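Local coordinates for protein phenol hydroxylase component phN (Pseudomonas stutzeri, PDB 3U52) that probably hydroxylates phenol at a carboxylate- and histidine-bound diiron centre, as a component of a bacterial multicomponent phenol hydroxylase, at residues A[197-202]-A[231-236]; A[138-143]-A[226-231]. One frame throughout, in Å; residues are numbered along the deposited sequence.

Overall arrangement
Interaction 1 binds one iron(III) ion between helices 187-216 and 220-250, and interaction 2 packs helix 125-155, which carries ligands of the other, against the preceding turn of helix 220-250. Their centres lie 12 Å apart, they share Ser231, and the iron atoms FE of chains H and G are 3.4 Å from each other. Asp232 joins the two: its OD2 lies 2.8 Å from His141 NE2, a probable hydrogen bond, and 3.0 Å from Arg140 NH2, a salt bridge. The pair illustrates how a few helical turns can serve two metals: helix 220-250 supplies Glu233 and His236 to one iron and, through Asp232, holds His141, a ligand of the other.

Interaction 1 (A[197-202]-A[231-236]); sequences SFEYVL and SDEARH. With FE (Fe (III) ion), chain H.
Glu199 meets His236 and Glu233 round an iron(III) ion, in the helical-bundle diiron fold of bacterial hydroxylases; Glu233 and His236 form the Glu-x-x-His motif of helix 220-250. The ion mediates the contact, and no direct hydrogen bond spans the segments. Glu199 binds through OE1 alone, 2.1 Å from the iron, while its OE2 faces a water that also lies near Glu233 OE2, the second bond being weak. A bend at chi2 (-79°) brings its carboxylate to the metal. Glu233 chelates unevenly: OE2 lies 2.0 Å from the iron and OE1 2.5 Å. The two glutamates cross at about a right angle, with carboxylate planes 52° apart.

His236 runs alongside Glu199, pointing the same way, and gives its ND1 to the iron at 2.4 Å. The other ring nitrogen, NE2, is hydrogen-bonded to Asp137 OD2, so that metal and second-shell carboxylate together probably set the ring's rotation. A second water lies 2.9 Å from both Glu233 OE2 and the backbone O of Glu199, within hydrogen-bonding distance of each. Glu199 itself lies within a wider pi-type turn, closed by a hydrogen bond of 3.0 Å from Leu202 N to Ser197 O.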
loop_
_atom_site.group_PDB
_atom_site.type_symbol
_atom_site.label_atom_id
_atom_site.label_comp_id
_atom_site.label_asym_id
_atom_site.label_seq_id
_atom_site.Cartn_x
_atom_site.Cartn_y
_atom_site.Cartn_z
ATOM N N SER A 197 6.591 1.671 -33.176
ATOM C CA SER A 197 7.171 3.024 -33.164
ATOM C C SER A 197 7.045 3.735 -31.803
ATOM O O SER A 197 8.023 4.290 -31.286
ATOM C CB SER A 197 6.571 3.874 -34.323
ATOM O OG SER A 197 6.811 3.236 -35.586
ATOM N N PHE A 198 5.864 3.690 -31.206
ATOM C CA PHE A 198 5.548 4.373 -29.955
ATOM C C PHE A 198 6.112 3.508 -28.816
ATOM O O PHE A 198 7.020 3.938 -28.082
ATOM C CB PHE A 198 4.013 4.441 -29.865
ATOM C CG PHE A 198 3.422 5.624 -29.113
ATOM C CD1 PHE A 198 4.076 6.823 -28.955
ATOM C CD2 PHE A 198 2.105 5.541 -28.644
ATOM C CE1 PHE A 198 3.423 7.890 -28.250
ATOM C CE2 PHE A 198 1.462 6.624 -27.981
ATOM C CZ PHE A 198 2.118 7.766 -27.779
ATOM N N GLU A 199 5.606 2.272 -28.701
ATOM C CA GLU A 199 5.862 1.414 -27.517
ATOM C C GLU A 199 7.200 0.759 -27.468
ATOM O O GLU A 199 7.556 0.235 -26.433
ATOM C CB GLU A 199 4.847 0.282 -27.388
ATOM C CG GLU A 199 3.441 0.747 -27.124
ATOM C CD GLU A 199 3.244 1.126 -25.666
ATOM O OE1 GLU A 199 2.428 0.496 -24.980
ATOM O OE2 GLU A 199 3.930 2.057 -25.203
ATOM N N TYR A 200 7.911 0.697 -28.580
ATOM C CA TYR A 200 9.202 0.089 -28.568
ATOM C C TYR A 200 10.304 1.109 -28.843
ATOM O O TYR A 200 11.192 1.303 -28.013
ATOM C CB TYR A 200 9.278 -1.112 -29.523
ATOM C CG TYR A 200 10.592 -1.816 -29.399
ATOM C CD1 TYR A 200 11.591 -1.629 -30.326
ATOM C CD2 TYR A 200 10.850 -2.636 -28.306
ATOM C CE1 TYR A 200 12.851 -2.260 -30.169
ATOM C CE2 TYR A 200 12.057 -3.249 -28.140
ATOM C CZ TYR A 200 13.064 -3.071 -29.074
ATOM O OH TYR A 200 14.286 -3.733 -28.897
ATOM N N VAL A 201 10.268 1.746 -29.995
ATOM C CA VAL A 201 11.303 2.675 -30.360
ATOM C C VAL A 201 11.366 3.970 -29.495
ATOM O O VAL A 201 12.455 4.355 -29.047
ATOM C CB VAL A 201 11.258 3.019 -31.850
ATOM C CG1 VAL A 201 12.401 4.019 -32.202
ATOM C CG2 VAL A 201 11.434 1.740 -32.659
ATOM N N LEU A 202 10.217 4.622 -29.271
ATOM C CA LEU A 202 10.184 5.985 -28.717
ATOM C C LEU A 202 9.687 6.030 -27.277
ATOM O O LEU A 202 9.674 7.091 -26.650
ATOM C CB LEU A 202 9.336 6.895 -29.624
ATOM C CG LEU A 202 9.941 7.093 -31.038
ATOM C CD1 LEU A 202 8.990 7.868 -31.974
ATOM C CD2 LEU A 202 11.325 7.802 -30.982
ATOM N N SER A 231 6.524 -3.375 -15.328
ATOM C CA SER A 231 6.282 -4.738 -15.791
ATOM C C SER A 231 5.301 -4.783 -16.970
ATOM O O SER A 231 5.416 -5.630 -17.835
ATOM C CB SER A 231 5.838 -5.666 -14.653
ATOM O OG SER A 231 4.636 -5.212 -14.064
ATOM N N ASP A 232 4.340 -3.860 -17.008
ATOM C CA ASP A 232 3.400 -3.794 -18.109
ATOM C C ASP A 232 4.184 -3.438 -19.367
ATOM O O ASP A 232 4.045 -4.107 -20.371
ATOM C CB ASP A 232 2.323 -2.709 -17.901
ATOM C CG ASP A 232 1.361 -2.996 -16.746
ATOM O OD1 ASP A 232 1.236 -4.134 -16.268
ATOM O OD2 ASP A 232 0.678 -2.036 -16.332
ATOM N N GLU A 233 5.016 -2.398 -19.300
ATOM C CA GLU A 233 5.722 -1.893 -20.492
ATOM C C GLU A 233 6.733 -2.845 -21.024
ATOM O O GLU A 233 6.988 -2.814 -22.219
ATOM C CB GLU A 233 6.406 -0.525 -20.270
ATOM C CG GLU A 233 5.419 0.603 -19.971
ATOM C CD GLU A 233 4.203 0.651 -20.917
ATOM O OE1 GLU A 233 3.086 0.745 -20.400
ATOM O OE2 GLU A 233 4.312 0.599 -22.161
ATOM N N ALA A 234 7.314 -3.676 -20.158
ATOM C CA ALA A 234 8.143 -4.780 -20.610
ATOM C C ALA A 234 7.392 -5.703 -21.578
ATOM O O ALA A 234 7.964 -6.145 -22.573
ATOM C CB ALA A 234 8.684 -5.586 -19.425
ATOM N N ARG A 235 6.135 -6.031 -21.290
ATOM C CA ARG A 235 5.362 -6.831 -22.228
ATOM C C ARG A 235 5.076 -6.021 -23.517
ATOM O O ARG A 235 5.035 -6.567 -24.628
ATOM C CB ARG A 235 4.032 -7.239 -21.591
ATOM C CG ARG A 235 4.161 -8.203 -20.420
ATOM C CD ARG A 235 2.803 -8.833 -20.144
ATOM N NE ARG A 235 1.789 -7.846 -19.728
ATOM C CZ ARG A 235 1.663 -7.410 -18.473
ATOM N NH1 ARG A 235 2.460 -7.875 -17.516
ATOM N NH2 ARG A 235 0.737 -6.531 -18.149
ATOM N N HIS A 236 4.783 -4.737 -23.348
ATOM C CA HIS A 236 4.369 -3.907 -24.497
ATOM C C HIS A 236 5.541 -3.721 -25.471
ATOM O O HIS A 236 5.346 -3.767 -26.686
ATOM C CB HIS A 236 3.777 -2.567 -24.038
ATOM C CG HIS A 236 2.568 -2.740 -23.169
ATOM N ND1 HIS A 236 1.939 -1.685 -22.550
ATOM C CD2 HIS A 236 1.898 -3.854 -22.785
ATOM C CE1 HIS A 236 0.910 -2.138 -21.848
ATOM N NE2 HIS A 236 0.883 -3.451 -21.948
HETATM FE FE FE H . 2.394 0.612 -22.838
HETATM O O HOH W 1 6.795 0.767 -23.679
HETATM O O HOH W 2 3.534 3.201 -23.023
#

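Interaction 2 (A[138-143]-A[226-231]); sequences ELRHSQ and GFSAQS. With FE (Fe (III) ion), chain G.
Arg140 and His141 reach from helix 125-155 toward Ser228 and Ala229 of helix 220-250, a buried pairing of two helices within the diiron bundle. The short axes run almost exactly antiparallel, at 177°, but 11.5 Å apart, so the contact depends on long side chains more than on close backbone packing.

The polar part belongs to Arg140. Its CG stands anti to the backbone N (chi1 177°), which sends the chain outward across the gap before it bends at chi3. The guanidinium thereby presents an edge to the other helix: NH2 comes to 3.0 Å from the carbonyl O of Ser228, with that oxygen near the guanidinium plane. The hydroxyl OG of Ser228 is farther off, 3.6 Å from NH2. The clear polar partners of this group lie outside the two segments: NH1 forms a salt bridge with Glu69 and NH2 one with Asp232. The same Ser228 carbonyl accepts a hydrogen bond from Lys68 NZ.

Van der Waals contact is slight: the methyl CB of Ala229 meets His141 NE2 obliquely at 3.9 Å.

Metal bonding uses the other ring nitrogen. His141 gives ND1 to the iron(III) ion at 2.4 Å, and Glu138, one turn earlier in this second Glu-x-x-His motif, binds it through OE2 alone at 2.2 Å; Glu108 from helix 105-121 is a further ligand. The second carboxylate oxygen of Glu138, OE1, is hydrogen-bonded to Gln134 instead.

Chemically, the imidazole of His141 is therefore held at ND1 by the metal and at NE2 by Asp232, which probably leaves the ring little freedom to turn about CB-CG. Asp232, itself paired with Arg140, thus positions a metal ligand from the second shell, and Arg140 probably offsets part of its negative charge.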
loop_
_atom_site.group_PDB
_atom_site.type_symbol
_atom_site.label_atom_id
_atom_site.label_comp_id
_atom_site.label_asym_id
_atom_site.label_seq_id
_atom_site.Cartn_x
_atom_site.Cartn_y
_atom_site.Cartn_z
ATOM N N GLU A 138 -3.834 -0.863 -21.046
ATOM C CA GLU A 138 -4.024 0.575 -21.339
ATOM C C GLU A 138 -5.242 1.132 -20.605
ATOM O O GLU A 138 -5.222 2.285 -20.171
ATOM C CB GLU A 138 -4.181 0.831 -22.832
ATOM C CG GLU A 138 -3.049 0.196 -23.624
ATOM C CD GLU A 138 -1.710 0.919 -23.394
ATOM O OE1 GLU A 138 -0.715 0.514 -23.998
ATOM O OE2 GLU A 138 -1.651 1.896 -22.602
ATOM N N LEU A 139 -6.301 0.338 -20.492
ATOM C CA LEU A 139 -7.408 0.713 -19.647
ATOM C C LEU A 139 -6.904 0.960 -18.216
ATOM O O LEU A 139 -7.277 1.914 -17.541
ATOM C CB LEU A 139 -8.433 -0.428 -19.603
ATOM C CG LEU A 139 -9.702 -0.035 -18.809
ATOM C CD1 LEU A 139 -10.367 1.323 -19.298
ATOM C CD2 LEU A 139 -10.740 -1.218 -18.791
ATOM N N ARG A 140 -6.093 0.055 -17.726
ATOM C CA ARG A 140 -5.549 0.239 -16.392
ATOM C C ARG A 140 -4.797 1.548 -16.302
ATOM O O ARG A 140 -4.946 2.279 -15.339
ATOM C CB ARG A 140 -4.592 -0.888 -16.057
ATOM C CG ARG A 140 -3.947 -0.655 -14.675
ATOM C CD ARG A 140 -3.148 -1.795 -14.247
ATOM N NE ARG A 140 -1.782 -1.465 -14.370
ATOM C CZ ARG A 140 -0.969 -1.314 -13.344
ATOM N NH1 ARG A 140 -1.399 -1.487 -12.097
ATOM N NH2 ARG A 140 0.284 -0.989 -13.579
ATOM N N HIS A 141 -3.983 1.840 -17.312
ATOM C CA HIS A 141 -3.104 3.015 -17.297
ATOM C C HIS A 141 -3.931 4.271 -17.287
ATOM O O HIS A 141 -3.674 5.195 -16.525
ATOM C CB HIS A 141 -2.132 2.983 -18.503
ATOM C CG HIS A 141 -1.078 1.924 -18.379
ATOM N ND1 HIS A 141 -0.191 1.634 -19.389
ATOM C CD2 HIS A 141 -0.774 1.076 -17.360
ATOM C CE1 HIS A 141 0.613 0.659 -19.004
ATOM N NE2 HIS A 141 0.296 0.319 -17.771
ATOM N N SER A 142 -4.988 4.256 -18.097
ATOM C CA SER A 142 -5.969 5.352 -18.146
ATOM C C SER A 142 -6.619 5.654 -16.749
ATOM O O SER A 142 -6.636 6.780 -16.274
ATOM C CB SER A 142 -7.060 4.932 -19.148
ATOM O OG SER A 142 -8.060 5.907 -19.187
ATOM N N GLN A 143 -7.186 4.631 -16.131
ATOM C CA GLN A 143 -7.919 4.784 -14.888
ATOM C C GLN A 143 -7.013 5.081 -13.711
ATOM O O GLN A 143 -7.343 5.935 -12.894
ATOM C CB GLN A 143 -8.757 3.521 -14.660
ATOM C CG GLN A 143 -9.785 3.273 -15.792
ATOM C CD GLN A 143 -10.722 2.143 -15.454
ATOM O OE1 GLN A 143 -10.305 1.161 -14.829
ATOM N NE2 GLN A 143 -11.991 2.272 -15.847
ATOM N N GLY A 226 4.490 5.114 -12.116
ATOM C CA GLY A 226 5.612 4.668 -13.033
ATOM C C GLY A 226 6.269 3.334 -12.673
ATOM O O GLY A 226 6.422 2.436 -13.538
ATOM N N PHE A 227 6.646 3.165 -11.410
ATOM C CA PHE A 227 7.120 1.849 -10.956
ATOM C C PHE A 227 6.122 0.746 -11.252
ATOM O O PHE A 227 6.510 -0.296 -11.713
ATOM C CB PHE A 227 7.486 1.804 -9.442
ATOM C CG PHE A 227 8.806 2.504 -9.101
ATOM C CD1 PHE A 227 8.850 3.507 -8.127
ATOM C CD2 PHE A 227 9.978 2.184 -9.773
ATOM C CE1 PHE A 227 10.059 4.188 -7.822
ATOM C CE2 PHE A 227 11.190 2.858 -9.483
ATOM C CZ PHE A 227 11.223 3.860 -8.496
ATOM N N SER A 228 4.844 0.987 -10.967
ATOM C CA SER A 228 3.770 0.025 -11.229
ATOM C C SER A 228 3.564 -0.381 -12.723
ATOM O O SER A 228 3.157 -1.518 -13.058
ATOM C CB SER A 228 2.488 0.622 -10.713
ATOM O OG SER A 228 1.690 -0.427 -10.285
ATOM N N ALA A 229 3.859 0.556 -13.613
ATOM C CA ALA A 229 3.680 0.342 -15.021
ATOM C C ALA A 229 4.883 -0.326 -15.691
ATOM O O ALA A 229 4.742 -0.777 -16.815
ATOM C CB ALA A 229 3.369 1.654 -15.691
ATOM N N GLN A 230 6.040 -0.417 -15.017
ATOM C CA GLN A 230 7.240 -1.056 -15.613
ATOM C C GLN A 230 7.058 -2.476 -16.145
ATOM O O GLN A 230 7.399 -2.735 -17.304
ATOM C CB GLN A 230 8.436 -1.026 -14.673
ATOM C CG GLN A 230 9.049 0.361 -14.624
ATOM C CD GLN A 230 10.238 0.418 -13.687
ATOM O OE1 GLN A 230 10.217 -0.197 -12.625
ATOM N NE2 GLN A 230 11.288 1.147 -14.082
ATOM N N SER A 231 6.524 -3.375 -15.328
ATOM C CA SER A 231 6.282 -4.738 -15.791
ATOM C C SER A 231 5.301 -4.783 -16.970
ATOM O O SER A 231 5.416 -5.630 -17.835
ATOM C CB SER A 231 5.838 -5.666 -14.653
ATOM O OG SER A 231 4.636 -5.212 -14.064
HETATM FE FE FE G . 0.018 2.722 -21.495
#